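Local coordinates for outer membrane protein Omp121 (Bacteroides thetaiotaomicron, PDB 5FQ8), which binds calcium and magnesium ions and, as a TonB-dependent receptor, probably imports a substrate across the bacterial outer membrane, at residues G758-E770 / P786-N799. Numbering follows the deposited sequence.
Sequences GMPVGVFKAQVAE and PVEASEFGICGDMN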
loop_
_atom_site.group_PDB
_atom_site.type_symbol
_atom_site.label_atom_id
_atom_site.label_comp_id
_atom_site.label_asym_id
_atom_site.label_seq_id
_atom_site.Cartn_x
_atom_site.Cartn_y
_atom_site.Cartn_z
ATOM N N GLY B 758 -8.409 -33.993 -28.283
ATOM C CA GLY B 758 -7.663 -35.112 -28.833
ATOM C C GLY B 758 -6.271 -34.766 -29.314
ATOM O O GLY B 758 -5.807 -35.313 -30.313
ATOM N N MET B 759 -5.598 -33.860 -28.625
ATOM C CA MET B 759 -4.363 -33.250 -29.083
ATOM C C MET B 759 -3.351 -33.199 -27.949
ATOM O O MET B 759 -3.708 -33.367 -26.780
ATOM C CB MET B 759 -4.638 -31.834 -29.609
ATOM C CG MET B 759 -5.830 -31.722 -30.526
ATOM S SD MET B 759 -5.663 -30.342 -31.639
ATOM C CE MET B 759 -4.121 -30.737 -32.416
ATOM N N PRO B 760 -2.079 -32.974 -28.257
ATOM C CA PRO B 760 -1.075 -32.934 -27.198
ATOM C C PRO B 760 -1.268 -31.728 -26.305
ATOM O O PRO B 760 -1.952 -30.767 -26.651
ATOM C CB PRO B 760 0.249 -32.842 -27.965
ATOM C CG PRO B 760 -0.035 -33.297 -29.304
ATOM C CD PRO B 760 -1.450 -32.890 -29.582
ATOM N N VAL B 761 -0.647 -31.790 -25.132
ATOM C CA VAL B 761 -0.680 -30.647 -24.234
ATOM C C VAL B 761 0.032 -29.478 -24.880
ATOM O O VAL B 761 1.135 -29.624 -25.413
ATOM C CB VAL B 761 -0.039 -31.000 -22.892
ATOM C CG1 VAL B 761 0.367 -29.756 -22.206
ATOM C CG2 VAL B 761 -1.006 -31.744 -22.037
ATOM N N GLY B 762 -0.599 -28.316 -24.852
ATOM C CA GLY B 762 0.056 -27.109 -25.303
ATOM C C GLY B 762 -0.081 -26.815 -26.776
ATOM O O GLY B 762 0.893 -26.424 -27.408
ATOM N N VAL B 763 -1.281 -26.965 -27.332
ATOM C CA VAL B 763 -1.502 -26.662 -28.738
ATOM C C VAL B 763 -1.544 -25.161 -28.949
ATOM O O VAL B 763 -2.154 -24.429 -28.169
ATOM C CB VAL B 763 -2.801 -27.317 -29.215
ATOM C CG1 VAL B 763 -3.081 -26.922 -30.638
ATOM C CG2 VAL B 763 -2.685 -28.801 -29.100
ATOM N N PHE B 764 -0.897 -24.690 -30.008
ATOM C CA PHE B 764 -0.892 -23.273 -30.351
ATOM C C PHE B 764 -1.878 -22.992 -31.468
ATOM O O PHE B 764 -1.983 -23.767 -32.418
ATOM C CB PHE B 764 0.476 -22.806 -30.820
ATOM C CG PHE B 764 1.418 -22.483 -29.727
ATOM C CD1 PHE B 764 1.484 -21.211 -29.217
ATOM C CD2 PHE B 764 2.262 -23.445 -29.234
ATOM C CE1 PHE B 764 2.362 -20.902 -28.233
ATOM C CE2 PHE B 764 3.150 -23.148 -28.267
ATOM C CZ PHE B 764 3.203 -21.865 -27.754
ATOM N N LYS B 765 -2.586 -21.870 -31.349
ATOM C CA LYS B 765 -3.364 -21.283 -32.428
ATOM C C LYS B 765 -2.855 -19.874 -32.684
ATOM O O LYS B 765 -2.489 -19.164 -31.756
ATOM C CB LYS B 765 -4.842 -21.252 -32.092
ATOM C CG LYS B 765 -5.505 -22.595 -32.018
ATOM C CD LYS B 765 -6.969 -22.440 -31.765
ATOM C CE LYS B 765 -7.681 -23.764 -31.751
ATOM N NZ LYS B 765 -9.141 -23.581 -31.547
ATOM N N ALA B 766 -2.818 -19.476 -33.945
ATOM C CA ALA B 766 -2.308 -18.161 -34.298
ATOM C C ALA B 766 -2.880 -17.756 -35.645
ATOM O O ALA B 766 -3.345 -18.595 -36.411
ATOM C CB ALA B 766 -0.781 -18.158 -34.321
ATOM N N GLN B 767 -2.850 -16.458 -35.925
ATOM C CA GLN B 767 -3.489 -15.963 -37.140
ATOM C C GLN B 767 -2.635 -16.288 -38.360
ATOM O O GLN B 767 -1.456 -15.938 -38.421
ATOM C CB GLN B 767 -3.783 -14.462 -37.060
ATOM C CG GLN B 767 -2.612 -13.533 -36.928
ATOM C CD GLN B 767 -2.839 -12.201 -37.603
ATOM O OE1 GLN B 767 -3.931 -11.906 -38.042
ATOM N NE2 GLN B 767 -1.799 -11.397 -37.698
ATOM N N VAL B 768 -3.241 -16.982 -39.316
ATOM C CA VAL B 768 -2.645 -17.298 -40.598
ATOM C C VAL B 768 -3.423 -16.544 -41.659
ATOM O O VAL B 768 -4.524 -16.058 -41.413
ATOM C CB VAL B 768 -2.654 -18.814 -40.871
ATOM C CG1 VAL B 768 -4.062 -19.281 -41.084
ATOM C CG2 VAL B 768 -1.746 -19.184 -42.054
ATOM N N ALA B 769 -2.835 -16.428 -42.843
ATOM C CA ALA B 769 -3.527 -15.713 -43.898
ATOM C C ALA B 769 -4.493 -16.623 -44.635
ATOM O O ALA B 769 -4.390 -17.847 -44.596
ATOM C CB ALA B 769 -2.546 -15.096 -44.878
ATOM N N GLU B 770 -5.465 -15.998 -45.288
ATOM C CA GLU B 770 -6.461 -16.730 -46.052
ATOM C C GLU B 770 -5.853 -17.276 -47.341
ATOM O O GLU B 770 -4.968 -16.667 -47.947
ATOM C CB GLU B 770 -7.646 -15.816 -46.364
ATOM C CG GLU B 770 -8.808 -16.501 -47.058
ATOM C CD GLU B 770 -9.917 -15.561 -47.465
ATOM O OE1 GLU B 770 -9.701 -14.340 -47.502
ATOM O OE2 GLU B 770 -11.017 -16.056 -47.751
ATOM N N PRO B 786 -1.499 -9.340 -46.814
ATOM C CA PRO B 786 -2.308 -10.548 -46.689
ATOM C C PRO B 786 -3.604 -10.287 -45.952
ATOM O O PRO B 786 -3.737 -9.323 -45.204
ATOM C CB PRO B 786 -1.402 -11.508 -45.910
ATOM C CG PRO B 786 -0.283 -10.709 -45.439
ATOM C CD PRO B 786 -0.124 -9.572 -46.377
ATOM N N VAL B 787 -4.567 -11.162 -46.192
ATOM C CA VAL B 787 -5.887 -11.092 -45.585
ATOM C C VAL B 787 -5.995 -12.189 -44.538
ATOM O O VAL B 787 -5.649 -13.345 -44.801
ATOM C CB VAL B 787 -6.991 -11.234 -46.647
ATOM C CG1 VAL B 787 -8.319 -11.465 -45.979
ATOM C CG2 VAL B 787 -7.047 -10.002 -47.515
ATOM N N GLU B 788 -6.491 -11.832 -43.361
ATOM C CA GLU B 788 -6.610 -12.803 -42.286
ATOM C C GLU B 788 -7.675 -13.842 -42.600
ATOM O O GLU B 788 -8.750 -13.521 -43.105
ATOM C CB GLU B 788 -6.934 -12.090 -40.977
ATOM C CG GLU B 788 -7.193 -13.009 -39.803
ATOM C CD GLU B 788 -7.021 -12.315 -38.485
ATOM O OE1 GLU B 788 -6.585 -11.152 -38.485
ATOM O OE2 GLU B 788 -7.320 -12.929 -37.448
ATOM N N ALA B 789 -7.372 -15.097 -42.296
ATOM C CA ALA B 789 -8.349 -16.159 -42.440
ATOM C C ALA B 789 -9.451 -16.017 -41.400
ATOM O O ALA B 789 -9.390 -15.188 -40.497
ATOM C CB ALA B 789 -7.682 -17.522 -42.310
ATOM N N SER B 790 -10.472 -16.845 -41.538
ATOM C CA SER B 790 -11.644 -16.689 -40.691
ATOM C C SER B 790 -11.333 -17.074 -39.260
ATOM O O SER B 790 -11.644 -16.334 -38.324
ATOM C CB SER B 790 -12.790 -17.529 -41.233
ATOM O OG SER B 790 -13.814 -17.649 -40.271
ATOM N N GLU B 791 -10.721 -18.228 -39.070
ATOM C CA GLU B 791 -10.364 -18.698 -37.745
ATOM C C GLU B 791 -8.850 -18.771 -37.622
ATOM O O GLU B 791 -8.134 -18.876 -38.615
ATOM C CB GLU B 791 -11.001 -20.057 -37.481
ATOM C CG GLU B 791 -12.444 -20.136 -37.938
ATOM C CD GLU B 791 -12.965 -21.553 -37.971
ATOM O OE1 GLU B 791 -12.163 -22.477 -37.728
ATOM O OE2 GLU B 791 -14.172 -21.745 -38.240
ATOM N N PHE B 792 -8.358 -18.681 -36.398
ATOM C CA PHE B 792 -6.946 -18.933 -36.186
ATOM C C PHE B 792 -6.623 -20.369 -36.561
ATOM O O PHE B 792 -7.451 -21.274 -36.421
ATOM C CB PHE B 792 -6.570 -18.678 -34.741
ATOM C CG PHE B 792 -6.283 -17.254 -34.441
ATOM C CD1 PHE B 792 -6.591 -16.264 -35.338
ATOM C CD2 PHE B 792 -5.691 -16.907 -33.246
ATOM C CE1 PHE B 792 -6.331 -14.949 -35.045
ATOM C CE2 PHE B 792 -5.411 -15.599 -32.959
ATOM C CZ PHE B 792 -5.726 -14.616 -33.860
ATOM N N GLY B 793 -5.408 -20.579 -37.051
ATOM C CA GLY B 793 -4.960 -21.911 -37.406
ATOM C C GLY B 793 -4.140 -22.553 -36.298
ATOM O O GLY B 793 -3.394 -21.884 -35.595
ATOM N N ILE B 794 -4.318 -23.865 -36.137
ATOM C CA ILE B 794 -3.431 -24.641 -35.283
ATOM C C ILE B 794 -2.029 -24.569 -35.853
ATOM O O ILE B 794 -1.839 -24.665 -37.069
ATOM C CB ILE B 794 -3.926 -26.090 -35.188
ATOM C CG1 ILE B 794 -5.293 -26.134 -34.533
ATOM C CG2 ILE B 794 -2.995 -26.906 -34.357
ATOM C CD1 ILE B 794 -5.743 -27.508 -34.192
ATOM N N CYS B 795 -1.037 -24.372 -34.989
ATOM C CA CYS B 795 0.304 -24.063 -35.466
ATOM C C CYS B 795 1.392 -24.851 -34.750
ATOM O O CYS B 795 2.513 -24.372 -34.620
ATOM C CB CYS B 795 0.582 -22.572 -35.342
ATOM S SG CYS B 795 -0.277 -21.598 -36.529
ATOM N N GLY B 796 1.100 -26.062 -34.320
ATOM C CA GLY B 796 2.077 -26.855 -33.609
ATOM C C GLY B 796 1.814 -26.855 -32.120
ATOM O O GLY B 796 0.912 -26.190 -31.608
ATOM N N ASP B 797 2.624 -27.633 -31.422
ATOM C CA ASP B 797 2.478 -27.835 -29.994
ATOM C C ASP B 797 3.751 -27.392 -29.283
ATOM O O ASP B 797 4.693 -26.890 -29.894
ATOM C CB ASP B 797 2.129 -29.291 -29.681
ATOM C CG ASP B 797 3.114 -30.271 -30.260
ATOM O OD1 ASP B 797 3.849 -29.913 -31.201
ATOM O OD2 ASP B 797 3.145 -31.417 -29.780
ATOM N N MET B 798 3.755 -27.558 -27.968
ATOM C CA MET B 798 4.862 -27.096 -27.153
ATOM C C MET B 798 5.980 -28.113 -27.065
ATOM O O MET B 798 7.085 -27.747 -26.654
ATOM C CB MET B 798 4.371 -26.780 -25.744
ATOM C CG MET B 798 3.714 -27.980 -25.091
ATOM S SD MET B 798 3.708 -27.984 -23.316
ATOM C CE MET B 798 2.717 -26.566 -23.063
ATOM N N ASN B 799 5.717 -29.366 -27.439
ATOM C CA ASN B 799 6.581 -30.486 -27.092
ATOM C C ASN B 799 7.682 -30.713 -28.116
ATOM O O ASN B 799 7.454 -30.628 -29.324
ATOM C CB ASN B 799 5.769 -31.770 -26.956
ATOM C CG ASN B 799 4.656 -31.654 -25.963
ATOM O OD1 ASN B 799 4.840 -31.907 -24.780
ATOM N ND2 ASN B 799 3.490 -31.269 -26.431
HETATM O O HOH W 1 -6.280 -17.144 -38.650
HETATM O O HOH W 2 -10.855 -14.041 -44.804
#
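K765 and I794 face each other as a non-hydrogen-bonded pair in the ladder joining the last two strands, 763-766 and 793-794, of a four-stranded antiparallel sheet in the long excursion between barrel strands 716-731 and 802-812. The next pair, A766 and G793, exchanges two backbone hydrogen bonds, A766 N to G793 O (3.0 Å) and G793 N to A766 O (2.9 Å). Farther along, a two-residue shift in register leads to a separate bridge, A769 with E788, flanked by hydrogen bonds in which A789 N donates to V768 O (3.1 Å) and E770 N to V787 O.

F792 illustrates how an aromatic side chain can pack on a partner's backbone. With CG anti to its own carbonyl carbon (chi1 -84°), the side chain lies against the A766-Q767 backbone: CB meets A766 O at 3.6 Å, CG sits by A766 C, CD1 touches Q767 CA, CD2 lies by A766 CA (3.8 Å), CE2 is nearest Q767 N, and CE1 and CZ end against Q767 CB. One ring face thus covers the A766-Q767 peptide, with Q767 N over its centre. E788 OE2, at the ring's edge, is hydrogen-bonded to a polar side chain of another protein's chain.

Near the corner the chain turns at G762, N799 ND2 donates to V761 O in the carbonyl plane (3.0 Å) and, more weakly, to D797 OD2 at 3.4 Å.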